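Local atomic coordinates of methyltransferase (Streptomyces regensis, PDB entry 5N5D), a protein that probably methylates a hydroxyl group with S-adenosylmethionine as methyl donor during biosynthesis of the pyrrolobenzodiazepine tomaymycin. Residues S75-A80 and A107-A112; E116-R121 and P127-P132; Y152-L157 and H194-G199; V171-A176 and H182-V187. One frame throughout, in Å; residues are numbered along the deposited sequence.

Interaction 1 of 4, residues S75-A80 and A107-A112; sequences SSIWLA and AEAGVA. With SAM (S-adenosylmethionine), chain H.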
# COMPACT_ATOMS: atom_id res chain seq x y z
N SER A 75 -13.76 -8.43 2.56
CA SER A 75 -12.70 -7.68 3.22
C SER A 75 -12.62 -8.05 4.70
O SER A 75 -11.52 -8.09 5.27
CB SER A 75 -12.92 -6.17 3.05
OG SER A 75 -14.20 -5.79 3.51
N SER A 76 -13.76 -8.35 5.32
CA SER A 76 -13.80 -8.66 6.75
C SER A 76 -12.94 -9.88 7.08
O SER A 76 -12.23 -9.89 8.09
CB SER A 76 -15.24 -8.89 7.20
OG SER A 76 -16.11 -7.93 6.61
N ILE A 77 -13.01 -10.92 6.24
CA ILE A 77 -12.21 -12.12 6.50
C ILE A 77 -10.73 -11.77 6.46
O ILE A 77 -9.96 -12.19 7.34
CB ILE A 77 -12.56 -13.22 5.48
CG1 ILE A 77 -13.98 -13.73 5.70
CG2 ILE A 77 -11.56 -14.38 5.59
CD1 ILE A 77 -14.50 -14.58 4.56
N TRP A 78 -10.31 -11.02 5.44
CA TRP A 78 -8.90 -10.65 5.34
C TRP A 78 -8.45 -9.85 6.55
O TRP A 78 -7.34 -10.07 7.06
CB TRP A 78 -8.66 -9.85 4.06
CG TRP A 78 -8.52 -10.70 2.83
CD1 TRP A 78 -9.38 -10.76 1.77
CD2 TRP A 78 -7.46 -11.61 2.53
NE1 TRP A 78 -8.90 -11.64 0.82
CE2 TRP A 78 -7.73 -12.18 1.27
CE3 TRP A 78 -6.30 -12.00 3.21
CZ2 TRP A 78 -6.88 -13.12 0.67
CZ3 TRP A 78 -5.46 -12.93 2.62
CH2 TRP A 78 -5.76 -13.48 1.36
N LEU A 79 -9.28 -8.92 7.01
CA LEU A 79 -8.89 -8.12 8.17
C LEU A 79 -8.86 -8.96 9.44
O LEU A 79 -7.92 -8.87 10.23
CB LEU A 79 -9.86 -6.95 8.33
CG LEU A 79 -9.72 -5.83 7.29
CD1 LEU A 79 -10.89 -4.89 7.42
CD2 LEU A 79 -8.40 -5.09 7.45
N ALA A 80 -9.89 -9.78 9.66
CA ALA A 80 -9.94 -10.59 10.87
C ALA A 80 -8.79 -11.58 10.93
O ALA A 80 -8.29 -11.89 12.01
CB ALA A 80 -11.28 -11.32 10.97
N ALA A 107 -18.00 -17.30 9.96
CA ALA A 107 -18.01 -18.58 10.66
C ALA A 107 -17.25 -19.63 9.87
O ALA A 107 -16.41 -20.36 10.42
CB ALA A 107 -19.45 -19.01 10.91
N GLU A 108 -17.53 -19.73 8.56
CA GLU A 108 -16.79 -20.66 7.71
C GLU A 108 -15.30 -20.38 7.76
O GLU A 108 -14.48 -21.31 7.71
CB GLU A 108 -17.30 -20.55 6.26
CG GLU A 108 -18.72 -21.05 6.04
CD GLU A 108 -19.33 -20.55 4.74
OE1 GLU A 108 -18.69 -19.75 4.02
OE2 GLU A 108 -20.47 -20.97 4.42
N ALA A 109 -14.92 -19.11 7.85
CA ALA A 109 -13.52 -18.71 7.85
C ALA A 109 -12.81 -19.01 9.16
O ALA A 109 -11.58 -18.91 9.21
CB ALA A 109 -13.41 -17.22 7.56
N GLY A 110 -13.55 -19.36 10.21
CA GLY A 110 -12.94 -19.64 11.50
C GLY A 110 -12.59 -18.42 12.32
O GLY A 110 -11.73 -18.52 13.20
N VAL A 111 -13.23 -17.28 12.07
CA VAL A 111 -12.87 -16.03 12.74
C VAL A 111 -14.06 -15.39 13.46
O VAL A 111 -13.96 -14.25 13.89
CB VAL A 111 -12.25 -15.02 11.75
CG1 VAL A 111 -10.98 -15.59 11.14
CG2 VAL A 111 -13.24 -14.63 10.66
N ALA A 112 -15.16 -16.12 13.62
CA ALA A 112 -16.35 -15.52 14.23
C ALA A 112 -16.07 -15.02 15.64
O ALA A 112 -16.66 -14.02 16.07
CB ALA A 112 -17.50 -16.52 14.24
N SAM H . -15.88 -3.82 2.42
CA SAM H . -16.60 -4.80 1.58
C SAM H . -15.59 -5.75 0.87
O SAM H . -14.57 -5.22 0.37
OXT SAM H . -15.86 -6.97 0.84
CB SAM H . -17.47 -4.07 0.52
CG SAM H . -18.30 -2.96 1.14
SD SAM H . -19.41 -2.32 -0.14
CE SAM H . -18.28 -1.39 -1.11
C5' SAM H . -20.26 -0.94 0.71
C4' SAM H . -21.19 -1.41 1.80
O4' SAM H . -21.57 -0.31 2.66
C3' SAM H . -22.50 -2.04 1.30
O3' SAM H . -22.63 -3.35 1.84
C2' SAM H . -23.58 -1.06 1.78
O2' SAM H . -24.80 -1.71 2.13
C1' SAM H . -22.92 -0.47 3.02
N9 SAM H . -23.44 0.82 3.43
C8 SAM H . -23.83 1.86 2.63
N7 SAM H . -24.20 2.94 3.28
C5 SAM H . -24.04 2.58 4.62
C6 SAM H . -24.25 3.28 5.82
N6 SAM H . -24.67 4.55 5.87
N1 SAM H . -23.98 2.63 6.98
C2 SAM H . -23.55 1.37 6.92
N3 SAM H . -23.33 0.61 5.85
C4 SAM H . -23.59 1.27 4.72
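In the Rossmann-like fold of this methyltransferase, the helix that receives the amino-acid end of S-adenosylmethionine is backed by a later part of the chain: I77 and A80 of helix 74-80 rest against A109 and V111, just past the C-terminal part of helix 96-108. The contact consists of two purely apolar pairs. The methyl group CB of A109 settles among the I77 carbons, 3.9 Å from I77 CG2, with CG1 and CD1 scarcely farther off. I77 presents a broad surface there because CG2 stands anti to its backbone N while CG1 lies beside that N (chi1 -68°). Nearly one helical turn on, A80 CB meets V111 CG2 at 3.9 Å, both CB bonds pointing across the interface, and the backbones close to 6.5 Å between the CA atoms of A80 and V111. The small side chain of A80 is consistent with so near an approach. The chain reaches these positions through a Schellman motif: G110, with positive phi, is the first residue to leave the helical conformation, its N bonding to A107 O at 3.0 Å. Further apolar neighbours extend the packing: L28 of helix 26-31 touches I77, and L106 packs on both I77 and V111. The opposite end of segment 75-80 does the ligand binding. There S75 OG takes a hydrogen bond from the amino group of S-adenosylmethionine and is also hydrogen-bonded to E67, which helps to position it. The ligand carboxylate meets the helix backbone directly, S75 N donating to its OXT over 3.1 Å in a nearly straight bond, 168° at the hydrogen.

Interaction 2 of 4, residues E116-R121 and P127-P132; sequences EQHVGR and PTLDRP. With SAM (S-adenosylmethionine), chain H.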
# COMPACT_ATOMS: atom_id res chain seq x y z
N GLU A 116 -17.10 -8.56 15.82
CA GLU A 116 -18.29 -7.97 16.42
C GLU A 116 -19.01 -7.22 15.31
O GLU A 116 -18.55 -6.16 14.87
CB GLU A 116 -17.90 -7.05 17.57
CG GLU A 116 -19.03 -6.24 18.17
CD GLU A 116 -18.51 -5.26 19.19
OE1 GLU A 116 -17.72 -5.69 20.06
OE2 GLU A 116 -18.88 -4.07 19.12
N GLN A 117 -20.12 -7.78 14.84
CA GLN A 117 -20.89 -7.17 13.76
C GLN A 117 -21.98 -6.26 14.31
O GLN A 117 -22.61 -6.57 15.33
CB GLN A 117 -21.53 -8.24 12.88
CG GLN A 117 -20.55 -9.06 12.08
CD GLN A 117 -21.25 -9.95 11.08
OE1 GLN A 117 -21.26 -11.17 11.22
NE2 GLN A 117 -21.85 -9.34 10.06
N HIS A 118 -22.21 -5.15 13.61
CA HIS A 118 -23.29 -4.22 13.90
C HIS A 118 -24.10 -4.01 12.63
O HIS A 118 -23.54 -3.92 11.54
CB HIS A 118 -22.76 -2.88 14.41
CG HIS A 118 -22.05 -2.98 15.72
ND1 HIS A 118 -22.65 -2.62 16.91
CD2 HIS A 118 -20.81 -3.40 16.04
CE1 HIS A 118 -21.80 -2.81 17.91
NE2 HIS A 118 -20.67 -3.29 17.40
N VAL A 119 -25.42 -3.93 12.79
CA VAL A 119 -26.33 -3.69 11.68
C VAL A 119 -27.00 -2.34 11.91
O VAL A 119 -27.68 -2.14 12.92
CB VAL A 119 -27.38 -4.81 11.56
CG1 VAL A 119 -28.42 -4.47 10.49
CG2 VAL A 119 -26.70 -6.12 11.22
N GLY A 120 -26.81 -1.43 10.97
CA GLY A 120 -27.46 -0.13 11.03
C GLY A 120 -26.65 0.91 10.30
O GLY A 120 -25.63 0.63 9.67
N ARG A 121 -27.14 2.15 10.39
CA ARG A 121 -26.45 3.29 9.79
C ARG A 121 -25.16 3.56 10.55
O ARG A 121 -25.16 3.72 11.77
CB ARG A 121 -27.34 4.53 9.82
CG ARG A 121 -28.01 4.88 8.51
CD ARG A 121 -28.80 6.16 8.67
NE ARG A 121 -27.93 7.28 9.05
CZ ARG A 121 -28.26 8.26 9.88
NH1 ARG A 121 -29.46 8.29 10.46
NH2 ARG A 121 -27.39 9.22 10.15
N PRO A 127 -20.81 6.39 17.25
CA PRO A 127 -20.68 6.95 18.61
C PRO A 127 -20.79 5.91 19.71
O PRO A 127 -20.21 6.10 20.79
CB PRO A 127 -21.81 7.99 18.69
CG PRO A 127 -22.67 7.75 17.51
CD PRO A 127 -21.83 7.09 16.46
N THR A 128 -21.50 4.80 19.47
CA THR A 128 -21.65 3.76 20.48
C THR A 128 -20.38 2.94 20.68
O THR A 128 -20.32 2.15 21.63
CB THR A 128 -22.79 2.79 20.12
OG1 THR A 128 -22.35 1.87 19.11
CG2 THR A 128 -24.02 3.55 19.62
N LEU A 129 -19.39 3.12 19.81
CA LEU A 129 -18.14 2.37 19.89
C LEU A 129 -17.08 3.08 20.72
O LEU A 129 -16.02 2.49 20.97
CB LEU A 129 -17.61 2.11 18.48
CG LEU A 129 -18.57 1.40 17.52
CD1 LEU A 129 -17.87 1.13 16.21
CD2 LEU A 129 -19.11 0.10 18.12
N ASP A 130 -17.33 4.31 21.15
CA ASP A 130 -16.34 5.06 21.94
C ASP A 130 -16.47 4.60 23.39
O ASP A 130 -17.06 5.28 24.24
CB ASP A 130 -16.56 6.55 21.77
CG ASP A 130 -15.35 7.37 22.19
OD1 ASP A 130 -14.37 6.77 22.69
OD2 ASP A 130 -15.38 8.60 22.01
N ARG A 131 -15.93 3.42 23.67
CA ARG A 131 -16.06 2.83 24.98
C ARG A 131 -14.87 1.91 25.24
O ARG A 131 -14.29 1.36 24.29
CB ARG A 131 -17.37 2.04 25.10
CG ARG A 131 -17.45 0.87 24.14
CD ARG A 131 -18.82 0.24 24.15
NE ARG A 131 -19.24 -0.14 25.49
CZ ARG A 131 -20.43 -0.63 25.80
NH1 ARG A 131 -21.34 -0.81 24.84
NH2 ARG A 131 -20.72 -0.95 27.05
N PRO A 132 -14.49 1.72 26.51
CA PRO A 132 -13.37 0.81 26.81
C PRO A 132 -13.63 -0.58 26.26
O PRO A 132 -14.76 -1.07 26.26
CB PRO A 132 -13.31 0.82 28.34
CG PRO A 132 -14.02 2.04 28.77
CD PRO A 132 -15.05 2.33 27.72
N SAM H . -15.88 -3.82 2.42
CA SAM H . -16.60 -4.80 1.58
C SAM H . -15.59 -5.75 0.87
O SAM H . -14.57 -5.22 0.37
OXT SAM H . -15.86 -6.97 0.84
CB SAM H . -17.47 -4.07 0.52
CG SAM H . -18.30 -2.96 1.14
SD SAM H . -19.41 -2.32 -0.14
CE SAM H . -18.28 -1.39 -1.11
C5' SAM H . -20.26 -0.94 0.71
C4' SAM H . -21.19 -1.41 1.80
O4' SAM H . -21.57 -0.31 2.66
C3' SAM H . -22.50 -2.04 1.30
O3' SAM H . -22.63 -3.35 1.84
C2' SAM H . -23.58 -1.06 1.78
O2' SAM H . -24.80 -1.71 2.13
C1' SAM H . -22.92 -0.47 3.02
N9 SAM H . -23.44 0.82 3.43
C8 SAM H . -23.83 1.86 2.63
N7 SAM H . -24.20 2.94 3.28
C5 SAM H . -24.04 2.58 4.62
C6 SAM H . -24.25 3.28 5.82
N6 SAM H . -24.67 4.55 5.87
N1 SAM H . -23.98 2.63 6.98
C2 SAM H . -23.55 1.37 6.92
N3 SAM H . -23.33 0.61 5.85
C4 SAM H . -23.59 1.27 4.72
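H118 and L129 meet where the edge strand 115-119 faces the loop following helix 122-125, and the histidine can be traced outward atom by atom. Its CB bond leaves the strand toward the loop, with V90 of the adjoining strand 88-93 packing on the side chain. At chi1 -65° CG stands beside the backbone N and anti to the carbonyl carbon, a setting that turns the ring toward L129. The far end of the imidazole does the touching: CE1 lies 4.0 Å from L129 CD2, and NE2 is closer, 3.8 Å from the same methyl. L129 runs past the histidine in the opposite direction and touches it with the CD2 branch, which comes to the ring obliquely. NE2 also donates to the carboxylate of E116, two residues back on the same face of the strand; the H118 NE2 to E116 OE2 distance is 2.6 Å. The acceptor lies only 7° out of the ring plane and uses its anti lone pair, a geometry that restrains rotation of the imidazole while the leucine methyl packs beside it. E116 OE2 is itself 4.3 Å from L129 CD2, so the methyl sits beside the hydrogen-bonded pair. Beyond the strand, G120 O comes to 3.5 Å from C2 of the S-adenosylmethionine adenine, and R121 CA to 3.8 Å from its N1. R121 is the N-cap of helix 122-125. Strand, helix and following loop form one strand-helix unit of a Rossmann-like fold, and the turn at the strand's C-terminal end lines the adenine pocket.

Interaction 3 of 4, residues Y152-L157 and H194-G199; sequences YFTWAL and HEMLAG
T154 OG1, hydrogen-bonded to P150 O one turn earlier in its own helix, also touches the methyl end of M196, with M196 CE 3.5 Å from it. The same methyl lies near the plane of the F153 ring at its edge, 3.8 Å from F153 CD2. M196 gets there by a bend near its tip (chi3 72°), which turns CE across the threonine while its chain runs past the phenylalanine in the opposite direction. With CG anti to its backbone N (chi1 176°), F153 extends its ring toward helix 185-198 until F153 CZ is 3.5 Å from L197 CD2, approached obliquely. L157 CD1, from the same helix as F153, lies over one ring face, offset toward the rim, and F193 of helix 185-198 meets the ring edge-to-face. Long side chains bridge the gap: the axes of the two short segments come no closer than 11.5 Å, at 43° to each other. L197 also touches A205 and T220 of the sheet, and L21 of the second subunit packs on it. Here neighbouring helices 149-158 and 185-198 pack side by side on the sheet of a Rossmann-like fold, the first connecting parallel strands 139-142 and 165-169 as a beta-alpha-beta crossover.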
# COMPACT_ATOMS: atom_id res chain seq x y z
N TYR A 152 -16.98 9.90 8.60
CA TYR A 152 -16.33 8.64 8.97
C TYR A 152 -14.88 8.88 9.36
O TYR A 152 -14.36 8.25 10.29
CB TYR A 152 -16.41 7.64 7.82
CG TYR A 152 -17.81 7.17 7.48
CD1 TYR A 152 -18.81 7.13 8.45
CD2 TYR A 152 -18.14 6.76 6.19
CE1 TYR A 152 -20.09 6.72 8.14
CE2 TYR A 152 -19.42 6.34 5.88
CZ TYR A 152 -20.39 6.32 6.86
OH TYR A 152 -21.68 5.91 6.59
N PHE A 153 -14.20 9.77 8.64
CA PHE A 153 -12.82 10.11 8.98
C PHE A 153 -12.75 10.77 10.35
O PHE A 153 -11.90 10.42 11.18
CB PHE A 153 -12.23 11.01 7.89
CG PHE A 153 -10.85 11.50 8.18
CD1 PHE A 153 -9.82 10.62 8.44
CD2 PHE A 153 -10.57 12.86 8.16
CE1 PHE A 153 -8.54 11.09 8.69
CE2 PHE A 153 -9.30 13.33 8.41
CZ PHE A 153 -8.28 12.44 8.67
N THR A 154 -13.64 11.73 10.62
CA THR A 154 -13.70 12.33 11.95
C THR A 154 -13.84 11.27 13.03
O THR A 154 -13.15 11.30 14.05
CB THR A 154 -14.86 13.34 12.03
OG1 THR A 154 -14.64 14.39 11.09
CG2 THR A 154 -14.96 13.92 13.44
N TRP A 155 -14.74 10.30 12.81
CA TRP A 155 -14.93 9.24 13.78
C TRP A 155 -13.71 8.33 13.87
O TRP A 155 -13.36 7.86 14.96
CB TRP A 155 -16.19 8.43 13.45
CG TRP A 155 -17.42 9.00 14.05
CD1 TRP A 155 -18.51 9.50 13.40
CD2 TRP A 155 -17.69 9.16 15.45
NE1 TRP A 155 -19.44 9.95 14.30
CE2 TRP A 155 -18.96 9.75 15.57
CE3 TRP A 155 -16.97 8.85 16.61
CZ2 TRP A 155 -19.53 10.04 16.80
CZ3 TRP A 155 -17.54 9.14 17.83
CH2 TRP A 155 -18.80 9.73 17.92
N ALA A 156 -13.06 8.06 12.73
CA ALA A 156 -11.84 7.26 12.75
C ALA A 156 -10.79 7.89 13.66
O ALA A 156 -10.13 7.20 14.44
CB ALA A 156 -11.30 7.09 11.34
N LEU A 157 -10.64 9.22 13.58
CA LEU A 157 -9.70 9.91 14.46
C LEU A 157 -10.14 9.83 15.92
O LEU A 157 -9.32 9.57 16.80
CB LEU A 157 -9.56 11.37 14.03
CG LEU A 157 -9.01 11.62 12.62
CD1 LEU A 157 -8.95 13.11 12.36
CD2 LEU A 157 -7.64 10.98 12.41
N HIS A 194 -10.18 14.93 1.55
CA HIS A 194 -8.81 15.26 1.20
C HIS A 194 -8.45 16.66 1.66
O HIS A 194 -7.31 16.91 2.08
CB HIS A 194 -8.59 15.10 -0.31
CG HIS A 194 -8.42 13.68 -0.72
ND1 HIS A 194 -9.48 12.80 -0.79
CD2 HIS A 194 -7.31 12.97 -1.04
CE1 HIS A 194 -9.03 11.61 -1.15
NE2 HIS A 194 -7.72 11.69 -1.31
N GLU A 195 -9.40 17.59 1.60
CA GLU A 195 -9.18 18.93 2.13
C GLU A 195 -8.94 18.91 3.64
O GLU A 195 -8.10 19.66 4.15
CB GLU A 195 -10.38 19.81 1.78
CG GLU A 195 -10.47 20.15 0.31
CD GLU A 195 -11.80 20.76 -0.06
OE1 GLU A 195 -12.59 21.13 0.85
OE2 GLU A 195 -12.07 20.85 -1.27
N MET A 196 -9.68 18.07 4.37
CA MET A 196 -9.44 17.92 5.80
C MET A 196 -8.02 17.42 6.06
O MET A 196 -7.34 17.92 6.97
CB MET A 196 -10.45 16.96 6.42
CG MET A 196 -11.88 17.46 6.43
SD MET A 196 -13.08 16.15 6.77
CE MET A 196 -12.80 15.86 8.51
N LEU A 197 -7.56 16.44 5.29
CA LEU A 197 -6.19 15.96 5.43
C LEU A 197 -5.19 17.07 5.18
O LEU A 197 -4.21 17.22 5.93
CB LEU A 197 -5.95 14.78 4.49
CG LEU A 197 -6.57 13.45 4.93
CD1 LEU A 197 -6.54 12.46 3.77
CD2 LEU A 197 -5.83 12.90 6.16
N ALA A 198 -5.41 17.88 4.14
CA ALA A 198 -4.49 18.98 3.86
C ALA A 198 -4.43 19.97 5.02
O ALA A 198 -3.38 20.54 5.30
CB ALA A 198 -4.92 19.72 2.59
N GLY A 199 -5.57 20.18 5.70
CA GLY A 199 -5.70 21.21 6.70
C GLY A 199 -5.26 20.86 8.11
O GLY A 199 -5.40 21.70 9.01

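Interaction 4 of 4, residues V171-A176 and H182-V187; sequences VVLGGA and HPDAGV
L173, A176 and V187 form the apolar part of this contact, in which a glycine-rich turn is laid against the first turn of a helix. V187 CG2 is the shared point: it lies 3.8 Å from A176 CB and 4.0 Å from L173 CD2. The other leucine branch reaches the helix backbone, with L173 CD1 3.9 Å from V187 CA and close to the carbonyl oxygen of G186, which has no side chain. V187 CG1, anti to its backbone N (chi1 174°), is turned instead to the main chain of the turn, 3.4 Å from A176 O. The imidazole of H182 also meets this group: A176 CB approaches it obliquely, 3.7 Å from H182 CD2, while V187 CG2 lies over one face, offset toward the rim.

Polar bonds run within each segment and hold these shapes. D184 is the N-cap of the helix, and its OD2 accepts from V187 N at 2.9 Å, met on the anti side and 31° out of the carboxylate plane. D184 N in turn donates to H182 ND1 over 3.1 Å, lying 12° from the ring plane; this bond fixes the rotation of the imidazole that packs on A176. In the turn, A176 N bonds back to L173 O, and G175 N to V172 O.

The turn follows strand 165-169 and leads, through the intervening loop, into helix 185-198, whose V190 touches both V171 and L173. Alongside, F17 of the second subunit packs on V171 and V172, and V171 pairs by backbone bonds with G218 of strand 217-224.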
# COMPACT_ATOMS: atom_id res chain seq x y z
N VAL A 171 -11.71 6.30 -3.74
CA VAL A 171 -11.59 7.75 -3.62
C VAL A 171 -11.38 8.43 -4.97
O VAL A 171 -11.17 9.65 -5.00
CB VAL A 171 -10.47 8.15 -2.65
CG1 VAL A 171 -10.76 7.65 -1.25
CG2 VAL A 171 -9.11 7.66 -3.14
N VAL A 172 -11.44 7.71 -6.09
CA VAL A 172 -11.09 8.28 -7.39
C VAL A 172 -12.33 8.70 -8.17
O VAL A 172 -12.31 9.73 -8.85
CB VAL A 172 -10.22 7.28 -8.18
CG1 VAL A 172 -10.16 7.65 -9.67
CG2 VAL A 172 -8.82 7.25 -7.60
N LEU A 173 -13.41 7.93 -8.09
CA LEU A 173 -14.69 8.30 -8.70
C LEU A 173 -14.52 8.64 -10.18
O LEU A 173 -15.07 9.63 -10.69
CB LEU A 173 -15.33 9.46 -7.94
CG LEU A 173 -15.78 9.12 -6.52
CD1 LEU A 173 -15.31 10.17 -5.55
CD2 LEU A 173 -17.29 9.00 -6.47
N GLY A 174 -13.77 7.80 -10.90
CA GLY A 174 -13.57 7.99 -12.32
C GLY A 174 -12.82 9.24 -12.69
O GLY A 174 -12.82 9.62 -13.86
N GLY A 175 -12.19 9.90 -11.73
CA GLY A 175 -11.54 11.17 -11.96
C GLY A 175 -12.38 12.37 -11.60
O GLY A 175 -11.88 13.50 -11.67
N ALA A 176 -13.64 12.17 -11.22
CA ALA A 176 -14.52 13.30 -10.94
C ALA A 176 -14.08 14.09 -9.72
O ALA A 176 -14.50 15.23 -9.55
CB ALA A 176 -15.96 12.82 -10.75
N HIS A 182 -18.56 19.49 -9.17
CA HIS A 182 -19.31 18.29 -9.47
C HIS A 182 -20.50 18.18 -8.53
O HIS A 182 -20.34 18.37 -7.31
CB HIS A 182 -18.44 17.04 -9.37
CG HIS A 182 -19.02 15.88 -10.11
ND1 HIS A 182 -20.10 15.17 -9.64
CD2 HIS A 182 -18.69 15.33 -11.30
CE1 HIS A 182 -20.42 14.23 -10.51
NE2 HIS A 182 -19.58 14.30 -11.53
N PRO A 183 -21.71 17.88 -9.03
CA PRO A 183 -22.90 17.89 -8.16
C PRO A 183 -23.06 16.67 -7.27
O PRO A 183 -23.91 16.69 -6.38
CB PRO A 183 -24.05 17.98 -9.17
CG PRO A 183 -23.52 17.34 -10.41
CD PRO A 183 -22.06 17.71 -10.45
N ASP A 184 -22.29 15.61 -7.48
CA ASP A 184 -22.47 14.40 -6.70
C ASP A 184 -21.96 14.58 -5.28
O ASP A 184 -20.83 15.04 -5.06
CB ASP A 184 -21.76 13.21 -7.34
CG ASP A 184 -21.91 11.95 -6.53
OD1 ASP A 184 -23.06 11.48 -6.40
OD2 ASP A 184 -20.89 11.44 -6.02
N ALA A 185 -22.78 14.17 -4.30
CA ALA A 185 -22.39 14.28 -2.90
C ALA A 185 -21.21 13.38 -2.57
O ALA A 185 -20.41 13.71 -1.67
CB ALA A 185 -23.58 13.94 -2.01
N GLY A 186 -21.09 12.24 -3.24
CA GLY A 186 -19.95 11.37 -3.01
C GLY A 186 -18.65 12.02 -3.44
O GLY A 186 -17.66 12.00 -2.71
N VAL A 187 -18.65 12.64 -4.62
CA VAL A 187 -17.48 13.36 -5.09
C VAL A 187 -17.12 14.46 -4.10
O VAL A 187 -15.96 14.63 -3.72
CB VAL A 187 -17.72 13.94 -6.50
CG1 VAL A 187 -16.55 14.82 -6.93
CG2 VAL A 187 -17.93 12.82 -7.50

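How the interactions relate
Interaction 1 lies across the chain's centre from interactions 3 and 4, and three of the four contacts include a residue that touches the cofactor. Interactions 1 and 2 both touch S-adenosylmethionine, the first at its amino-acid end and the second at its adenine; their centres are about 18 Å apart. Interaction 3 holds Y152, which touches the cofactor as well. It also abuts interaction 2, P127 CA lying 3.4 Å from W155 CH2. Interaction 4 is nested in the loop closed by interaction 3 and shares helix 185-198 with it; H194 CE1 and V171 CB are 4.0 Å apart, and both contacts meet the second subunit. Interactions 1 and 4 are the most distant, about 31 Å between centres.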